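PDB 2JC4: exodeoxyribonuclease III from Neisseria meningitidis, which probably acts as a metal-dependent 3'-5' exonuclease on double-stranded DNA, with a role in DNA repair. Local coordinates for residues 4-9 and 247-252; 144-149 and 214-219. All coordinates share one frame; numbering follows the deposited sequence.

Contact 1 (4-9 and 247-252); sequences TTWNVN and HAPVTA. With MG (magnesium ion), chain B.
His247 lays its ring flat against the side chain of Asn7. The imidazole and amide planes are stacked, 6° apart, with the amide nitrogen over the rim of the ring. Asn7 CB sits over the ring, 3.8 Å from the His247 ring centroid, a CH-pi contact. Asn7 ND2 is too badly angled to His247 NE2 for a hydrogen bond. The polar ends are held from outside: His247 ND1 bonds to Asp217, and Asn7 ND2 to Asp146 and Glu34.

The backbone of His247 is used as well. His247 O accepts from Trp6 NE1 at 2.8 Å. The oxygen lies close to the indole plane, but the donor stands above the carbonyl plane. Trp6 CG is anti to the backbone N (chi1 -169°), and this extends the indole alongside Pro249. Pro249 CG covers one face, 3.7 Å from the centroid of the Trp6 five-membered ring, and Val8 CG1 covers the other. A water accepts from Asn7 N and donates a hydrogen bond to Ala248 O, bridging the two backbones beyond the paired residues.

Further along, Thr4 OG1 and Thr251 OG1 hydrogen-bond at 2.7 Å. Thr4 CG2 packs 3.7 Å from Pro249 CB. Next to the threonine pair, Thr5 and Val250 form an antiparallel hydrogen-bonded pair, with Thr5 N to Val250 O at 2.9 Å. Strands 2-7 and 250-254 are thus neighbours within one sheet of the DNase I-like fold.

Past the strand, Asn7 OD1 accepts from Asn9 N at 3.1 Å in an Asx turn. Asn9 OD1 binds magnesium at 2.5 Å, beside four waters and Glu34. The chemistry implies a His247, predicted to be an active-site residue, whose ring is held by the Asn7 stack and by Asp217, while the turn on Asn7 shapes the chain leading to Asn9.

Contact 2 (144-149 and 214-219); sequences LGDFNI and LRIDHI
Gly145 and His218 form an antiparallel hydrogen-bonded pair, with His218 N to Gly145 O at 3.0 Å and a longer return bond. Non-hydrogen-bonded pairs lie on either side: Leu144 with Ile219, and Asp146 with Asp217. This joins strand 141-144 to strand 217-221 in a sheet of the DNase I-like fold. The chain turns a corner at Gly145, within the Gly-Asp-Phe-Asn sequence.

Beyond the corner, Phe147 N bonds to Ile216 O at 2.9 Å. Asn148 N reaches the same oxygen only weakly. Asn148 N bonds more closely to Asp146 OD1, at 3.0 Å, in an Asx turn. The turn ties together a predicted proton donor/acceptor, Asp146, and a predicted transition-state stabiliser, Asn148; both are also predicted to bind magnesium. Asp217 OD1 lies 3.3 Å from Asp146 CB. Each carboxylate is held from outside, Asp146 by Asn7, Asp217 by His247 and Thr199. Ile216 CG1 lies between the backbone N and the carbonyl carbon (chi1 56°), and CD1 reaches Asp146 OD1 and Asn148 OD1. Asn148 ND2 is held by Cys106 O.

On the face of the sheet that carries His218, the Phe147 ring packs against it. Phe147 CD1 comes to the edge of the imidazole, 3.5 Å from His218 CD2, and the ring planes are 42° apart. Strand 99-105 and helix 170-180 also touch Phe147. His218 NE2 gives a nearly straight bond (168°) to Ile149 O, in the ring plane. Arg215 is salt-bridged to Asp155 and Asp186, and His218 CE1 sits 3.7 Å above the Arg215 guanidinium plane, over its centre.

In the fold
Contact 1 belongs to one of the two mixed sheets of the fold and contact 2 to the other. Their centres are about 9 Å apart, and they meet at the predicted active site. Two probable hydrogen bonds join them: His247 ND1 to Asp217 OD2 at 2.6 Å, and Asn7 ND2 to Asp146 OD2 at 2.7 Å. His247 CE1 also packs 3.1 Å from Asp146 OD2. Elsewhere between the sheets, Thr5 OG1 lies 3.3 Å from Gly145 CA. The magnesium ion is bound on the side of contact 1. The nearest side-chain atom of Asp146 is about 7 Å from the magnesium ion. Along the chain, 144-149 and 214-219 fall inside the loop closed by 4-9 and 247-252.

Contact 1 (4-9 and 247-252)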
# COMPACT_ATOMS: atom_id res chain seq x y z
N THR A 4 3.19 -2.79 -8.42
CA THR A 4 1.81 -2.99 -7.92
C THR A 4 1.81 -3.11 -6.38
O THR A 4 2.71 -3.74 -5.81
CB THR A 4 1.22 -4.25 -8.58
OG1 THR A 4 1.23 -4.05 -10.01
CG2 THR A 4 -0.23 -4.59 -8.05
N THR A 5 0.81 -2.50 -5.74
CA THR A 5 0.56 -2.67 -4.31
C THR A 5 -0.84 -3.31 -4.14
O THR A 5 -1.78 -2.98 -4.87
CB THR A 5 0.65 -1.31 -3.54
OG1 THR A 5 0.33 -1.52 -2.15
CG2 THR A 5 -0.30 -0.22 -4.13
N TRP A 6 -0.97 -4.25 -3.21
CA TRP A 6 -2.25 -4.92 -3.03
C TRP A 6 -2.44 -5.37 -1.61
O TRP A 6 -1.63 -6.15 -1.08
CB TRP A 6 -2.38 -6.12 -4.00
CG TRP A 6 -3.81 -6.70 -4.06
CD1 TRP A 6 -4.96 -6.08 -3.68
CD2 TRP A 6 -4.18 -7.99 -4.53
NE1 TRP A 6 -6.04 -6.92 -3.88
CE2 TRP A 6 -5.58 -8.11 -4.39
CE3 TRP A 6 -3.46 -9.06 -5.06
CZ2 TRP A 6 -6.29 -9.27 -4.78
CZ3 TRP A 6 -4.15 -10.21 -5.44
CH2 TRP A 6 -5.54 -10.32 -5.30
N ASN A 7 -3.51 -4.88 -0.97
CA ASN A 7 -3.92 -5.37 0.34
C ASN A 7 -4.81 -6.58 0.06
O ASN A 7 -5.92 -6.45 -0.49
CB ASN A 7 -4.68 -4.26 1.11
CG ASN A 7 -5.17 -4.72 2.46
OD1 ASN A 7 -5.53 -5.89 2.64
ND2 ASN A 7 -5.22 -3.80 3.42
N VAL A 8 -4.28 -7.77 0.35
CA VAL A 8 -4.90 -9.03 -0.06
C VAL A 8 -5.89 -9.57 0.97
O VAL A 8 -6.53 -10.58 0.70
CB VAL A 8 -3.83 -10.15 -0.32
CG1 VAL A 8 -3.02 -9.85 -1.55
CG2 VAL A 8 -2.90 -10.36 0.91
N ASN A 9 -5.98 -8.93 2.14
CA ASN A 9 -6.96 -9.36 3.17
C ASN A 9 -6.85 -10.86 3.49
O ASN A 9 -7.86 -11.61 3.41
CB ASN A 9 -8.40 -9.01 2.73
CG ASN A 9 -9.41 -9.26 3.82
OD1 ASN A 9 -9.07 -9.14 4.99
ND2 ASN A 9 -10.64 -9.60 3.45
N HIS A 247 -9.87 -4.77 -1.11
CA HIS A 247 -9.04 -3.76 -1.83
C HIS A 247 -8.68 -4.28 -3.21
O HIS A 247 -8.44 -5.48 -3.39
CB HIS A 247 -7.71 -3.48 -1.11
CG HIS A 247 -7.85 -2.87 0.26
ND1 HIS A 247 -7.44 -1.58 0.54
CD2 HIS A 247 -8.28 -3.38 1.44
CE1 HIS A 247 -7.66 -1.31 1.81
NE2 HIS A 247 -8.17 -2.39 2.39
N ALA A 248 -8.54 -3.36 -4.17
CA ALA A 248 -8.07 -3.64 -5.51
C ALA A 248 -6.57 -3.34 -5.58
O ALA A 248 -6.10 -2.41 -4.90
CB ALA A 248 -8.81 -2.73 -6.53
N PRO A 249 -5.82 -4.10 -6.41
CA PRO A 249 -4.41 -3.75 -6.62
C PRO A 249 -4.34 -2.38 -7.26
O PRO A 249 -5.29 -1.97 -7.95
CB PRO A 249 -3.90 -4.80 -7.62
CG PRO A 249 -4.94 -5.95 -7.61
CD PRO A 249 -6.26 -5.29 -7.19
N VAL A 250 -3.25 -1.65 -7.02
CA VAL A 250 -3.02 -0.37 -7.69
C VAL A 250 -1.65 -0.53 -8.35
O VAL A 250 -0.73 -1.01 -7.70
CB VAL A 250 -2.99 0.83 -6.69
CG1 VAL A 250 -2.66 2.14 -7.44
CG2 VAL A 250 -4.35 0.95 -5.93
N THR A 251 -1.53 -0.12 -9.60
CA THR A 251 -0.28 -0.25 -10.33
C THR A 251 0.21 1.10 -10.90
O THR A 251 -0.56 1.85 -11.52
CB THR A 251 -0.44 -1.30 -11.46
OG1 THR A 251 -0.79 -2.55 -10.90
CG2 THR A 251 0.87 -1.47 -12.27
N ALA A 252 1.50 1.41 -10.69
CA ALA A 252 2.14 2.50 -11.38
C ALA A 252 3.12 1.95 -12.41
O ALA A 252 3.85 0.98 -12.12
CB ALA A 252 2.86 3.39 -10.42
MG MG B . -8.95 -6.77 5.84
O HOH W 1 -4.77 -2.77 -2.53
O HOH W 2 -8.36 -5.96 3.84
O HOH W 3 -11.11 -6.45 5.47
O HOH W 4 -8.68 -4.68 6.42
O HOH W 5 -9.18 -7.38 7.94

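Contact 2 (144-149 and 214-219)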
# COMPACT_ATOMS: atom_id res chain seq x y z
N LEU A 144 4.63 3.08 -0.88
CA LEU A 144 3.31 2.63 -1.35
C LEU A 144 2.66 1.65 -0.42
O LEU A 144 3.33 1.05 0.43
CB LEU A 144 3.38 2.04 -2.79
CG LEU A 144 4.00 0.62 -3.00
CD1 LEU A 144 4.06 0.31 -4.48
CD2 LEU A 144 5.43 0.45 -2.37
N GLY A 145 1.34 1.49 -0.54
CA GLY A 145 0.65 0.56 0.34
C GLY A 145 -0.75 1.05 0.65
O GLY A 145 -1.33 1.87 -0.08
N ASP A 146 -1.31 0.49 1.72
CA ASP A 146 -2.63 0.85 2.18
C ASP A 146 -2.38 1.88 3.24
O ASP A 146 -1.82 1.57 4.30
CB ASP A 146 -3.28 -0.39 2.77
CG ASP A 146 -4.66 -0.13 3.34
OD1 ASP A 146 -5.14 1.04 3.34
OD2 ASP A 146 -5.27 -1.13 3.76
N PHE A 147 -2.74 3.13 2.94
CA PHE A 147 -2.49 4.23 3.85
C PHE A 147 -3.68 4.42 4.78
O PHE A 147 -3.54 5.08 5.78
CB PHE A 147 -2.19 5.55 3.10
CG PHE A 147 -0.87 5.56 2.42
CD1 PHE A 147 -0.71 4.89 1.20
CD2 PHE A 147 0.23 6.24 2.99
CE1 PHE A 147 0.52 4.85 0.55
CE2 PHE A 147 1.48 6.22 2.33
CZ PHE A 147 1.61 5.53 1.10
N ASN A 148 -4.82 3.79 4.47
CA ASN A 148 -6.02 3.97 5.30
C ASN A 148 -6.37 5.43 5.49
O ASN A 148 -6.93 5.82 6.50
CB ASN A 148 -5.84 3.27 6.66
CG ASN A 148 -6.33 1.84 6.64
OD1 ASN A 148 -7.50 1.57 6.25
ND2 ASN A 148 -5.47 0.91 7.04
N ILE A 149 -6.03 6.24 4.48
CA ILE A 149 -6.37 7.65 4.44
C ILE A 149 -6.75 7.98 2.99
O ILE A 149 -6.02 7.63 2.01
CB ILE A 149 -5.21 8.58 4.91
CG1 ILE A 149 -4.83 8.34 6.38
CG2 ILE A 149 -5.59 10.11 4.65
CD1 ILE A 149 -3.54 9.06 6.77
N LEU A 214 -13.55 4.00 -1.16
CA LEU A 214 -12.54 4.99 -0.78
C LEU A 214 -11.24 4.76 -1.60
O LEU A 214 -10.89 3.62 -1.92
CB LEU A 214 -12.22 4.91 0.71
CG LEU A 214 -13.42 4.89 1.69
CD1 LEU A 214 -12.85 4.71 3.07
CD2 LEU A 214 -14.21 6.17 1.62
N ARG A 215 -10.56 5.84 -1.94
CA ARG A 215 -9.18 5.74 -2.45
C ARG A 215 -8.21 5.85 -1.29
O ARG A 215 -7.86 6.96 -0.88
CB ARG A 215 -8.86 6.79 -3.52
CG ARG A 215 -7.50 6.58 -4.20
CD ARG A 215 -7.20 7.67 -5.27
NE ARG A 215 -6.95 8.98 -4.64
CZ ARG A 215 -5.74 9.55 -4.56
NH1 ARG A 215 -4.68 8.95 -5.09
NH2 ARG A 215 -5.60 10.73 -3.99
N ILE A 216 -7.77 4.70 -0.78
CA ILE A 216 -6.85 4.66 0.37
C ILE A 216 -5.55 3.93 0.12
O ILE A 216 -4.65 3.93 0.98
CB ILE A 216 -7.55 4.06 1.64
CG1 ILE A 216 -8.11 2.65 1.34
CG2 ILE A 216 -8.68 5.06 2.14
CD1 ILE A 216 -8.77 1.97 2.58
N ASP A 217 -5.45 3.27 -1.04
CA ASP A 217 -4.21 2.64 -1.45
C ASP A 217 -3.49 3.51 -2.46
O ASP A 217 -4.06 3.84 -3.55
CB ASP A 217 -4.53 1.26 -2.05
CG ASP A 217 -5.25 0.36 -1.06
OD1 ASP A 217 -4.55 -0.30 -0.29
OD2 ASP A 217 -6.51 0.27 -1.10
N HIS A 218 -2.25 3.88 -2.13
CA HIS A 218 -1.56 4.96 -2.91
C HIS A 218 -0.17 4.55 -3.30
O HIS A 218 0.39 3.63 -2.71
CB HIS A 218 -1.48 6.26 -2.09
CG HIS A 218 -2.80 6.73 -1.55
ND1 HIS A 218 -3.87 7.00 -2.36
CD2 HIS A 218 -3.24 6.89 -0.27
CE1 HIS A 218 -4.91 7.35 -1.61
NE2 HIS A 218 -4.55 7.30 -0.34
N ILE A 219 0.41 5.27 -4.27
CA ILE A 219 1.81 5.04 -4.65
C ILE A 219 2.47 6.42 -4.67
O ILE A 219 2.12 7.25 -5.49
CB ILE A 219 1.93 4.34 -6.03
CG1 ILE A 219 1.25 2.95 -5.99
CG2 ILE A 219 3.43 4.14 -6.41
CD1 ILE A 219 1.16 2.28 -7.33